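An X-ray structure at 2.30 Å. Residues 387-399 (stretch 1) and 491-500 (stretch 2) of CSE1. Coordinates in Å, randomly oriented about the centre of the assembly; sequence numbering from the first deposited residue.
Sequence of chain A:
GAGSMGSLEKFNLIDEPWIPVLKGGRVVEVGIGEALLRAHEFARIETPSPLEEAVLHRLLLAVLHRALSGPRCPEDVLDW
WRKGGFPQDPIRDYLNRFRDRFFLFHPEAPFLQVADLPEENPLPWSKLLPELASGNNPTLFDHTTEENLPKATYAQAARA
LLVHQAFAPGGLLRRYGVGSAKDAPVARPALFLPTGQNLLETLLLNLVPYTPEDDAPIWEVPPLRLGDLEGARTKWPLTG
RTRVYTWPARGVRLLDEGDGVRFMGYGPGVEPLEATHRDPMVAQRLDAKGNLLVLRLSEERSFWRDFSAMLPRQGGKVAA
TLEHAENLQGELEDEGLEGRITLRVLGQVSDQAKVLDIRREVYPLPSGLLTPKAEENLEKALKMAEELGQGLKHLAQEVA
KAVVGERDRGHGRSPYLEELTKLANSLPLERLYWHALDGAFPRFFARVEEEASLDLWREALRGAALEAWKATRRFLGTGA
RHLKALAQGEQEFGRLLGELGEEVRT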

# COMPACT_ATOMS: atom_id res chain seq x y z
N GLU A 387 6.24 -4.43 -25.33
CA GLU A 387 6.12 -4.59 -26.77
C GLU A 387 5.85 -6.05 -27.10
O GLU A 387 4.97 -6.37 -27.90
CB GLU A 387 7.38 -4.09 -27.49
CG GLU A 387 7.49 -2.57 -27.52
CD GLU A 387 8.75 -2.07 -28.24
OE1 GLU A 387 9.51 -2.92 -28.78
OE2 GLU A 387 8.97 -0.84 -28.25
N LEU A 388 6.60 -6.94 -26.47
CA LEU A 388 6.42 -8.35 -26.67
C LEU A 388 5.01 -8.76 -26.24
O LEU A 388 4.30 -9.46 -26.98
CB LEU A 388 7.50 -9.11 -25.90
CG LEU A 388 7.37 -10.62 -25.88
CD1 LEU A 388 7.24 -11.13 -27.31
CD2 LEU A 388 8.56 -11.21 -25.21
N GLY A 389 4.57 -8.27 -25.08
CA GLY A 389 3.26 -8.62 -24.55
C GLY A 389 2.14 -8.14 -25.44
O GLY A 389 1.07 -8.76 -25.51
N GLN A 390 2.38 -7.04 -26.14
CA GLN A 390 1.43 -6.52 -27.11
C GLN A 390 1.40 -7.43 -28.37
O GLN A 390 0.33 -7.73 -28.92
CB GLN A 390 1.79 -5.08 -27.47
CG GLN A 390 0.62 -4.22 -27.93
CD GLN A 390 -0.41 -3.96 -26.83
OE1 GLN A 390 -0.15 -4.17 -25.64
NE2 GLN A 390 -1.60 -3.50 -27.23
N GLY A 391 2.58 -7.85 -28.80
CA GLY A 391 2.69 -8.83 -29.87
C GLY A 391 1.97 -10.11 -29.52
O GLY A 391 1.22 -10.65 -30.34
N LEU A 392 2.17 -10.60 -28.30
CA LEU A 392 1.47 -11.79 -27.82
C LEU A 392 -0.04 -11.59 -27.77
O LEU A 392 -0.80 -12.48 -28.19
CB LEU A 392 1.99 -12.24 -26.45
CG LEU A 392 3.43 -12.74 -26.48
CD1 LEU A 392 4.00 -13.02 -25.07
CD2 LEU A 392 3.57 -13.97 -27.40
N LYS A 393 -0.49 -10.45 -27.27
CA LYS A 393 -1.92 -10.16 -27.24
C LYS A 393 -2.51 -10.19 -28.66
O LYS A 393 -3.64 -10.65 -28.88
CB LYS A 393 -2.19 -8.81 -26.57
CG LYS A 393 -3.65 -8.38 -26.54
CD LYS A 393 -3.76 -6.95 -26.03
CE LYS A 393 -5.20 -6.47 -25.94
NZ LYS A 393 -6.03 -7.24 -24.95
N HIS A 394 -1.76 -9.69 -29.62
CA HIS A 394 -2.25 -9.65 -30.98
C HIS A 394 -2.30 -11.07 -31.53
O HIS A 394 -3.28 -11.47 -32.18
CB HIS A 394 -1.35 -8.77 -31.86
CG HIS A 394 -1.79 -8.70 -33.29
ND1 HIS A 394 -1.04 -9.22 -34.32
CD2 HIS A 394 -2.91 -8.20 -33.86
CE1 HIS A 394 -1.68 -9.03 -35.47
NE2 HIS A 394 -2.82 -8.41 -35.21
N LEU A 395 -1.25 -11.83 -31.26
CA LEU A 395 -1.22 -13.23 -31.63
C LEU A 395 -2.47 -13.95 -31.10
O LEU A 395 -3.17 -14.63 -31.86
CB LEU A 395 0.05 -13.87 -31.09
CG LEU A 395 0.59 -15.10 -31.80
CD1 LEU A 395 1.87 -15.60 -31.13
CD2 LEU A 395 -0.45 -16.18 -31.80
N ALA A 396 -2.78 -13.77 -29.82
CA ALA A 396 -3.94 -14.42 -29.20
C ALA A 396 -5.24 -14.02 -29.88
O ALA A 396 -6.13 -14.85 -30.07
CB ALA A 396 -4.01 -14.12 -27.69
N GLN A 397 -5.35 -12.75 -30.26
CA GLN A 397 -6.51 -12.29 -31.03
C GLN A 397 -6.64 -12.99 -32.39
O GLN A 397 -7.73 -13.41 -32.78
CB GLN A 397 -6.45 -10.78 -31.23
CG GLN A 397 -7.01 -9.97 -30.09
CD GLN A 397 -6.47 -8.56 -30.05
OE1 GLN A 397 -5.73 -8.14 -30.95
NE2 GLN A 397 -6.82 -7.81 -29.01
N GLU A 398 -5.52 -13.11 -33.11
CA GLU A 398 -5.53 -13.77 -34.42
C GLU A 398 -5.83 -15.28 -34.30
O GLU A 398 -6.50 -15.86 -35.15
CB GLU A 398 -4.22 -13.52 -35.17
CG GLU A 398 -4.00 -12.08 -35.59
CD GLU A 398 -4.87 -11.65 -36.76
OE1 GLU A 398 -6.09 -11.44 -36.57
OE2 GLU A 398 -4.34 -11.51 -37.89
N VAL A 399 -5.33 -15.92 -33.25
CA VAL A 399 -5.69 -17.30 -33.00
C VAL A 399 -7.19 -17.43 -32.82
O VAL A 399 -7.84 -18.20 -33.54
CB VAL A 399 -4.95 -17.91 -31.79
CG1 VAL A 399 -5.67 -19.18 -31.32
CG2 VAL A 399 -3.50 -18.19 -32.16
N GLN A 491 3.68 -19.47 -36.87
CA GLN A 491 4.45 -18.63 -37.79
C GLN A 491 4.60 -17.21 -37.23
O GLN A 491 5.71 -16.67 -37.20
CB GLN A 491 3.81 -18.60 -39.18
CG GLN A 491 3.97 -19.91 -39.94
CD GLN A 491 3.37 -19.87 -41.33
OE1 GLN A 491 2.94 -18.82 -41.82
NE2 GLN A 491 3.33 -21.03 -41.98
N GLU A 492 3.49 -16.63 -36.78
CA GLU A 492 3.48 -15.29 -36.18
C GLU A 492 4.36 -15.26 -34.93
O GLU A 492 5.15 -14.34 -34.73
CB GLU A 492 2.05 -14.88 -35.84
CG GLU A 492 1.88 -13.41 -35.47
CD GLU A 492 0.41 -12.98 -35.49
OE1 GLU A 492 -0.47 -13.82 -35.80
OE2 GLU A 492 0.13 -11.80 -35.20
N PHE A 493 4.22 -16.29 -34.09
CA PHE A 493 5.02 -16.36 -32.89
C PHE A 493 6.49 -16.39 -33.26
O PHE A 493 7.33 -15.90 -32.51
CB PHE A 493 4.67 -17.58 -32.05
CG PHE A 493 5.54 -17.73 -30.84
CD1 PHE A 493 5.23 -17.04 -29.67
CD2 PHE A 493 6.66 -18.53 -30.87
CE1 PHE A 493 6.02 -17.16 -28.56
CE2 PHE A 493 7.47 -18.66 -29.75
CZ PHE A 493 7.15 -17.97 -28.59
N GLY A 494 6.80 -16.97 -34.42
CA GLY A 494 8.17 -17.01 -34.90
C GLY A 494 8.65 -15.61 -35.20
O GLY A 494 9.73 -15.20 -34.78
N ARG A 495 7.85 -14.86 -35.95
CA ARG A 495 8.13 -13.45 -36.18
C ARG A 495 8.47 -12.71 -34.88
O ARG A 495 9.53 -12.09 -34.78
CB ARG A 495 6.94 -12.76 -36.86
CG ARG A 495 7.17 -12.43 -38.32
CD ARG A 495 6.00 -11.67 -38.92
NE ARG A 495 4.74 -12.40 -38.86
CZ ARG A 495 4.43 -13.44 -39.64
NH1 ARG A 495 5.29 -13.88 -40.55
NH2 ARG A 495 3.25 -14.03 -39.51
N LEU A 496 7.58 -12.79 -33.89
CA LEU A 496 7.77 -12.09 -32.61
C LEU A 496 9.12 -12.37 -31.96
O LEU A 496 9.84 -11.45 -31.58
CB LEU A 496 6.64 -12.40 -31.63
CG LEU A 496 5.34 -11.60 -31.78
CD1 LEU A 496 4.32 -12.05 -30.75
CD2 LEU A 496 5.61 -10.12 -31.64
N LEU A 497 9.47 -13.65 -31.84
CA LEU A 497 10.73 -14.04 -31.21
C LEU A 497 11.93 -13.48 -31.95
O LEU A 497 12.91 -13.07 -31.34
CB LEU A 497 10.83 -15.56 -31.13
CG LEU A 497 10.32 -16.19 -29.84
CD1 LEU A 497 11.46 -16.39 -28.88
CD2 LEU A 497 9.26 -15.31 -29.22
N GLY A 498 11.86 -13.49 -33.28
CA GLY A 498 12.96 -12.99 -34.08
C GLY A 498 13.36 -11.60 -33.67
O GLY A 498 14.53 -11.32 -33.40
N GLU A 499 12.36 -10.71 -33.59
CA GLU A 499 12.60 -9.31 -33.30
C GLU A 499 13.20 -9.10 -31.91
O GLU A 499 13.73 -8.03 -31.61
CB GLU A 499 11.30 -8.52 -33.43
CG GLU A 499 10.71 -8.56 -34.82
CD GLU A 499 9.56 -7.59 -34.98
OE1 GLU A 499 9.07 -7.07 -33.96
OE2 GLU A 499 9.15 -7.34 -36.14
N LEU A 500 13.13 -10.13 -31.08
CA LEU A 500 13.66 -10.03 -29.73
C LEU A 500 15.18 -10.14 -29.72
O LEU A 500 15.79 -10.79 -30.58
CB LEU A 500 13.03 -11.10 -28.83
CG LEU A 500 13.23 -10.91 -27.32
CD1 LEU A 500 12.34 -9.79 -26.81
CD2 LEU A 500 12.94 -12.20 -26.58
O HOH W 1 1.90 -10.56 -33.01

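The two helices run antiparallel: their N-to-C directions differ by 174°, and their axes approach to 10.3 Å. The CA pairings fix the register, with Leu395 CA lying 6.9 Å from Glu492 CA and Gly391 CA 6.6 Å from Leu496 CA, one turn further along each helix in opposite senses. About 447 Å² is buried, both sides summed.

Along stretch 2, Gln491 stays out of reach, and the first contact is made by Glu492. Its extended side chain (chi1 and chi2 both t) aims toward the partner helix and brings OE2 to 3.0 Å from His394 ND1, a close polar approach whose hydrogen bonding the geometry leaves open. A firmer polar link runs through water 1, which donates to Glu492 OE2 at 3.1 Å and to Gly391 O at 2.8 Å, tying the carboxylate to a backbone carbonyl that also accepts from Leu395 N. The aliphatic part of the Glu492 side chain packs on Leu395, CG to CG 4.2 Å.

Phe493 offers its ring edge: Leu395 CD1 and Leu392 CD2 lie near the ring plane, the latter 4.2 Å from Phe493 CD1. Leu395 CD1 also comes within 3.6 Å of Phe493 CB, so the contact is purely apolar.

Gly494 and Arg495 make no contact. Leu496, one turn after Glu492, points toward stretch 1 and settles over Gly391, with Leu496 CD1 3.3 Å from Gly391 C. The missing side chain makes this possible, since an ideal CB on Gly391 would lie 2.3 Å from Leu496 CD2, a clash. Leu496 CD1 also packs against Leu392 CD2 at 3.9 Å and Leu395 CD1 at 4.3 Å.

Finally, Leu500 closes the apolar seam. Its CB points sideways, but the chain end comes nearer, placing CD1 4.3 Å from Leu388 CD2.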